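Local coordinates for protein Alpha/beta fold hydrolase (PDB 6I8W) that degrades membrane phospholipids as a membrane-bound phospholipase A and virulence factor of Pseudomonas aeruginosa, at residues A[195-207]-A[281-293]. Sequence-based numbering, arbitrary orientation.
Sequences LLDFVFVQQPPLP and MENCGHVPMVERP. With BOG (octyl beta-D-glucopyranoside), chain D; MYR (myristic acid), chain C.
Val199 and Phe200, where helix 191-199 ends, lie against Gly285 and His286 in the loop before helix 288-291, and the backbones are joined by His286 N to Val199 O at 3.1 Å, a bent bond (135°). Glu291 stretches away from its own backbone (chi1 -176°, CG opposite the main-chain N), which carries the carboxylate to the loop after helix 191-199: OE1 takes Gln202 N at 2.7 Å in a nearly straight bond, far out of the carboxylate plane (62°), and OE2 takes Val201 N at 3.0 Å, also out of plane. Gly285 N meets OE2 from the face opposite Val201 N, 3.1 Å away, and one water donates to OE2 and Val199 O and accepts from Val287 N. These bonds fix the carboxylate's rotation and probably favour its ionised form. Beside it, the Phe200 ring receives Val290 CG1 at its edge, 3.6 Å from CZ, while Val287 CG2 comes equally near CE1; Pro204 CD sits over one face, toward the rim, and the octyl tail of the glucoside approaches CE2 and CZ. Val201 CG1 rests on Asn283 OD1, which bonds to Arg257. The contact thus joins the helical insertion between strands 154-160 and 250-255, probably a cap, to the loop carrying His286, which bonds through ND1 to Asp258 and through NE2 to Ser137, arranged as in the Ser-His-Asp triad of alpha/beta hydrolases.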
loop_
_atom_site.group_PDB
_atom_site.type_symbol
_atom_site.label_atom_id
_atom_site.label_comp_id
_atom_site.label_asym_id
_atom_site.label_seq_id
_atom_site.Cartn_x
_atom_site.Cartn_y
_atom_site.Cartn_z
ATOM N N LEU A 195 2.022 15.138 4.965
ATOM C CA LEU A 195 2.260 13.795 4.436
ATOM C C LEU A 195 1.904 13.727 2.947
ATOM O O LEU A 195 2.675 13.200 2.142
ATOM C CB LEU A 195 1.467 12.745 5.227
ATOM C CG LEU A 195 1.470 11.314 4.672
ATOM C CD1 LEU A 195 2.885 10.838 4.391
ATOM C CD2 LEU A 195 0.800 10.370 5.658
ATOM N N LEU A 196 0.745 14.263 2.586
ATOM C CA LEU A 196 0.333 14.307 1.178
ATOM C C LEU A 196 1.364 15.052 0.314
ATOM O O LEU A 196 1.718 14.584 -0.778
ATOM C CB LEU A 196 -1.038 14.969 1.041
ATOM C CG LEU A 196 -2.190 14.359 1.845
ATOM C CD1 LEU A 196 -3.449 15.188 1.679
ATOM C CD2 LEU A 196 -2.429 12.922 1.425
ATOM N N ASP A 197 1.837 16.203 0.797
ATOM C CA ASP A 197 2.859 16.992 0.077
ATOM C C ASP A 197 4.154 16.201 -0.070
ATOM O O ASP A 197 4.897 16.360 -1.040
ATOM C CB ASP A 197 3.156 18.317 0.798
ATOM C CG ASP A 197 1.964 19.262 0.816
ATOM O OD1 ASP A 197 1.025 19.044 0.023
ATOM O OD2 ASP A 197 1.968 20.223 1.624
ATOM N N PHE A 198 4.406 15.322 0.893
ATOM C CA PHE A 198 5.642 14.546 0.933
ATOM C C PHE A 198 5.670 13.406 -0.101
ATOM O O PHE A 198 6.740 13.042 -0.605
ATOM C CB PHE A 198 5.846 13.976 2.334
ATOM C CG PHE A 198 7.223 13.431 2.577
ATOM C CD1 PHE A 198 8.332 14.259 2.512
ATOM C CD2 PHE A 198 7.406 12.102 2.923
ATOM C CE1 PHE A 198 9.605 13.761 2.753
ATOM C CE2 PHE A 198 8.669 11.598 3.170
ATOM C CZ PHE A 198 9.771 12.427 3.085
ATOM N N VAL A 199 4.506 12.839 -0.418
ATOM C CA VAL A 199 4.476 11.664 -1.291
ATOM C C VAL A 199 3.915 11.960 -2.688
ATOM O O VAL A 199 4.073 11.135 -3.586
ATOM C CB VAL A 199 3.657 10.503 -0.669
ATOM C CG1 VAL A 199 4.220 10.091 0.709
ATOM C CG2 VAL A 199 2.191 10.880 -0.568
ATOM N N PHE A 200 3.280 13.121 -2.872
ATOM C CA PHE A 200 2.747 13.519 -4.190
ATOM C C PHE A 200 3.489 14.693 -4.818
ATOM O O PHE A 200 3.760 15.697 -4.155
ATOM C CB PHE A 200 1.269 13.921 -4.102
ATOM C CG PHE A 200 0.332 12.795 -3.789
ATOM C CD1 PHE A 200 0.063 11.814 -4.734
ATOM C CD2 PHE A 200 -0.310 12.738 -2.556
ATOM C CE1 PHE A 200 -0.816 10.780 -4.448
ATOM C CE2 PHE A 200 -1.191 11.712 -2.262
ATOM C CZ PHE A 200 -1.443 10.725 -3.201
ATOM N N VAL A 201 3.753 14.605 -6.119
ATOM C CA VAL A 201 4.139 15.800 -6.846
ATOM C C VAL A 201 2.877 16.587 -7.205
ATOM O O VAL A 201 2.750 17.759 -6.861
ATOM C CB VAL A 201 4.960 15.463 -8.106
ATOM C CG1 VAL A 201 5.230 16.731 -8.925
ATOM C CG2 VAL A 201 6.264 14.781 -7.695
ATOM N N GLN A 202 1.941 15.945 -7.898
ATOM C CA GLN A 202 0.645 16.560 -8.168
ATOM C C GLN A 202 -0.386 15.766 -7.404
ATOM O O GLN A 202 -0.685 14.618 -7.756
ATOM C CB GLN A 202 0.304 16.575 -9.676
ATOM C CG GLN A 202 1.123 17.554 -10.510
ATOM C CD GLN A 202 0.667 17.619 -11.969
ATOM O OE1 GLN A 202 0.733 16.628 -12.700
ATOM N NE2 GLN A 202 0.205 18.791 -12.394
ATOM N N GLN A 203 -0.912 16.359 -6.342
ATOM C CA GLN A 203 -1.829 15.634 -5.497
ATOM C C GLN A 203 -3.197 15.560 -6.162
ATOM O O GLN A 203 -3.702 16.559 -6.642
ATOM C CB GLN A 203 -1.948 16.290 -4.130
ATOM C CG GLN A 203 -2.861 15.521 -3.197
ATOM C CD GLN A 203 -3.493 16.409 -2.162
ATOM O OE1 GLN A 203 -2.800 17.098 -1.416
ATOM N NE2 GLN A 203 -4.817 16.411 -2.118
ATOM N N PRO A 204 -3.795 14.367 -6.194
ATOM C CA PRO A 204 -5.179 14.305 -6.681
ATOM C C PRO A 204 -6.124 15.119 -5.783
ATOM O O PRO A 204 -5.897 15.195 -4.575
ATOM C CB PRO A 204 -5.510 12.803 -6.619
ATOM C CG PRO A 204 -4.181 12.111 -6.655
ATOM C CD PRO A 204 -3.229 13.032 -5.927
ATOM N N PRO A 205 -7.163 15.732 -6.376
ATOM C CA PRO A 205 -8.171 16.519 -5.654
ATOM C C PRO A 205 -8.809 15.692 -4.540
ATOM O O PRO A 205 -9.183 14.536 -4.766
ATOM C CB PRO A 205 -9.205 16.854 -6.741
ATOM C CG PRO A 205 -8.469 16.759 -8.007
ATOM C CD PRO A 205 -7.440 15.678 -7.820
ATOM N N LEU A 206 -8.919 16.291 -3.365
ATOM C CA LEU A 206 -9.465 15.666 -2.169
ATOM C C LEU A 206 -10.410 16.661 -1.509
ATOM O O LEU A 206 -9.984 17.748 -1.140
ATOM C CB LEU A 206 -8.343 15.270 -1.199
ATOM C CG LEU A 206 -8.675 14.410 0.026
ATOM C CD1 LEU A 206 -9.222 13.062 -0.392
ATOM C CD2 LEU A 206 -7.436 14.225 0.889
ATOM N N PRO A 207 -11.700 16.317 -1.401
ATOM C CA PRO A 207 -12.665 17.206 -0.737
ATOM C C PRO A 207 -12.251 17.499 0.710
ATOM O O PRO A 207 -11.862 16.568 1.400
ATOM C CB PRO A 207 -13.970 16.403 -0.772
ATOM C CG PRO A 207 -13.788 15.407 -1.863
ATOM C CD PRO A 207 -12.326 15.078 -1.889
ATOM N N MET A 281 8.702 6.971 -14.163
ATOM C CA MET A 281 7.712 7.961 -14.563
ATOM C C MET A 281 8.170 9.365 -14.196
ATOM O O MET A 281 8.693 9.584 -13.106
ATOM C CB MET A 281 6.357 7.636 -13.926
ATOM C CG MET A 281 5.725 6.385 -14.568
ATOM S SD MET A 281 4.286 5.739 -13.687
ATOM C CE MET A 281 3.227 7.168 -13.707
ATOM N N GLU A 282 7.995 10.301 -15.126
ATOM C CA GLU A 282 8.526 11.655 -14.981
ATOM C C GLU A 282 7.612 12.554 -14.145
ATOM O O GLU A 282 6.388 12.479 -14.255
ATOM C CB GLU A 282 8.732 12.298 -16.358
ATOM C CG GLU A 282 9.561 13.582 -16.317
ATOM C CD GLU A 282 8.691 14.823 -16.326
ATOM O OE1 GLU A 282 7.501 14.711 -16.699
ATOM O OE2 GLU A 282 9.187 15.909 -15.965
ATOM N N ASN A 283 8.221 13.405 -13.324
ATOM C CA ASN A 283 7.509 14.353 -12.465
ATOM C C ASN A 283 6.446 13.669 -11.619
ATOM O O ASN A 283 5.311 14.151 -11.512
ATOM C CB ASN A 283 6.861 15.475 -13.296
ATOM C CG ASN A 283 6.617 16.740 -12.474
ATOM O OD1 ASN A 283 7.417 17.096 -11.611
ATOM N ND2 ASN A 283 5.492 17.399 -12.718
ATOM N N CYS A 284 6.839 12.559 -11.004
ATOM C CA CYS A 284 5.937 11.753 -10.208
ATOM C C CYS A 284 6.573 11.410 -8.869
ATOM O O CYS A 284 7.801 11.325 -8.748
ATOM C CB CYS A 284 5.563 10.473 -10.958
ATOM S SG CYS A 284 4.254 9.546 -10.175
ATOM N N GLY A 285 5.743 11.232 -7.852
ATOM C CA GLY A 285 6.269 10.991 -6.513
ATOM C C GLY A 285 6.317 9.524 -6.139
ATOM O O GLY A 285 6.427 8.637 -6.993
ATOM N N HIS A 286 6.202 9.287 -4.838
ATOM C CA HIS A 286 6.368 7.982 -4.212
ATOM C C HIS A 286 5.256 6.964 -4.479
ATOM O O HIS A 286 5.456 5.759 -4.304
ATOM C CB HIS A 286 6.490 8.206 -2.697
ATOM C CG HIS A 286 6.709 6.959 -1.901
ATOM N ND1 HIS A 286 7.737 6.079 -2.163
ATOM C CD2 HIS A 286 6.071 6.478 -0.806
ATOM C CE1 HIS A 286 7.696 5.085 -1.290
ATOM N NE2 HIS A 286 6.690 5.303 -0.461
ATOM N N VAL A 287 4.072 7.430 -4.864
ATOM C CA VAL A 287 2.965 6.486 -5.059
ATOM C C VAL A 287 2.331 6.668 -6.447
ATOM O O VAL A 287 1.198 7.133 -6.575
ATOM C CB VAL A 287 1.901 6.615 -3.921
ATOM C CG1 VAL A 287 2.460 6.048 -2.581
ATOM C CG2 VAL A 287 1.482 8.063 -3.716
ATOM N N PRO A 288 3.078 6.296 -7.506
ATOM C CA PRO A 288 2.610 6.478 -8.890
ATOM C C PRO A 288 1.217 5.878 -9.126
ATOM O O PRO A 288 0.402 6.476 -9.853
ATOM C CB PRO A 288 3.666 5.733 -9.739
ATOM C CG PRO A 288 4.832 5.530 -8.873
ATOM C CD PRO A 288 4.380 5.605 -7.432
ATOM N N MET A 289 0.936 4.736 -8.505
ATOM C CA MET A 289 -0.352 4.064 -8.710
ATOM C C MET A 289 -1.508 4.872 -8.119
ATOM O O MET A 289 -2.660 4.636 -8.467
ATOM C CB MET A 289 -0.343 2.652 -8.117
ATOM C CG MET A 289 -0.554 2.609 -6.614
ATOM S SD MET A 289 0.977 3.052 -5.711
ATOM C CE MET A 289 0.444 2.716 -4.029
ATOM N N VAL A 290 -1.205 5.825 -7.234
ATOM C CA VAL A 290 -2.237 6.738 -6.733
ATOM C C VAL A 290 -2.199 8.081 -7.469
ATOM O O VAL A 290 -3.242 8.621 -7.821
ATOM C CB VAL A 290 -2.091 6.984 -5.216
ATOM C CG1 VAL A 290 -3.174 7.951 -4.711
ATOM C CG2 VAL A 290 -2.136 5.661 -4.451
ATOM N N GLU A 291 -0.996 8.620 -7.689
ATOM C CA GLU A 291 -0.848 9.929 -8.317
ATOM C C GLU A 291 -1.305 9.933 -9.786
ATOM O O GLU A 291 -2.012 10.837 -10.236
ATOM C CB GLU A 291 0.611 10.410 -8.228
ATOM C CG GLU A 291 0.790 11.834 -8.799
ATOM C CD GLU A 291 2.107 12.517 -8.421
ATOM O OE1 GLU A 291 2.447 13.519 -9.084
ATOM O OE2 GLU A 291 2.784 12.098 -7.449
ATOM N N ARG A 292 -0.877 8.916 -10.523
ATOM C CA ARG A 292 -1.209 8.775 -11.938
ATOM C C ARG A 292 -1.591 7.313 -12.194
ATOM O O ARG A 292 -0.812 6.542 -12.771
ATOM C CB ARG A 292 -0.033 9.213 -12.815
ATOM C CG ARG A 292 0.448 10.647 -12.534
ATOM C CD ARG A 292 0.810 11.423 -13.794
ATOM N NE ARG A 292 1.976 10.892 -14.506
ATOM C CZ ARG A 292 3.230 11.307 -14.338
ATOM N NH1 ARG A 292 3.509 12.275 -13.471
ATOM N NH2 ARG A 292 4.207 10.764 -15.055
ATOM N N PRO A 293 -2.793 6.923 -11.745
ATOM C CA PRO A 293 -3.181 5.507 -11.682
ATOM C C PRO A 293 -3.296 4.833 -13.051
ATOM O O PRO A 293 -2.788 3.736 -13.228
ATOM C CB PRO A 293 -4.572 5.545 -11.021
ATOM C CG PRO A 293 -4.724 6.937 -10.454
ATOM C CD PRO A 293 -3.886 7.819 -11.319
HETATM C C1 BOG D . -12.943 12.454 -4.764
HETATM O O1 BOG D . -11.735 11.803 -4.368
HETATM C C2 BOG D . -12.564 13.529 -5.792
HETATM O O2 BOG D . -12.126 14.686 -5.084
HETATM C C3 BOG D . -13.685 13.922 -6.752
HETATM O O3 BOG D . -13.207 14.777 -7.802
HETATM C C4 BOG D . -14.263 12.647 -7.335
HETATM O O4 BOG D . -15.237 12.939 -8.354
HETATM C C5 BOG D . -14.871 11.898 -6.150
HETATM O O5 BOG D . -13.838 11.449 -5.258
HETATM C C6 BOG D . -15.763 10.731 -6.574
HETATM O O6 BOG D . -15.080 9.481 -6.464
HETATM C "C1'" BOG D . -11.922 10.827 -3.348
HETATM C "C2'" BOG D . -10.669 9.967 -3.263
HETATM C "C3'" BOG D . -9.455 10.803 -3.631
HETATM C "C4'" BOG D . -8.153 10.092 -3.316
HETATM C "C5'" BOG D . -7.146 11.117 -2.812
HETATM C "C6'" BOG D . -5.738 10.541 -2.786
HETATM C "C7'" BOG D . -4.867 11.318 -1.809
HETATM C "C8'" BOG D . -4.884 12.792 -2.141
HETATM C C1 MYR C . 2.938 5.256 1.678
HETATM O O1 MYR C . 2.877 4.256 0.925
HETATM O O2 MYR C . 3.924 5.479 2.417
HETATM C C2 MYR C . 1.818 6.278 1.631
HETATM C C3 MYR C . 0.735 5.825 0.652
HETATM C C4 MYR C . -0.230 6.958 0.316
HETATM C C5 MYR C . -1.080 7.356 1.512
HETATM C C6 MYR C . -2.182 8.309 1.065
HETATM C C7 MYR C . -3.571 7.720 1.293
HETATM C C8 MYR C . -4.492 8.025 0.114
HETATM C C9 MYR C . -5.909 8.376 0.564
HETATM C C10 MYR C . -6.880 7.251 0.229
HETATM C C11 MYR C . -8.334 7.692 0.364
HETATM C C12 MYR C . -9.255 6.477 0.416
HETATM C C13 MYR C . -10.620 6.806 -0.168
HETATM C C14 MYR C . -11.118 5.655 -1.012
HETATM O O HOH W 1 7.506 11.700 -2.821
HETATM O O HOH W 2 3.159 9.875 -5.851
HETATM O O HOH W 3 -2.111 13.522 -9.735
#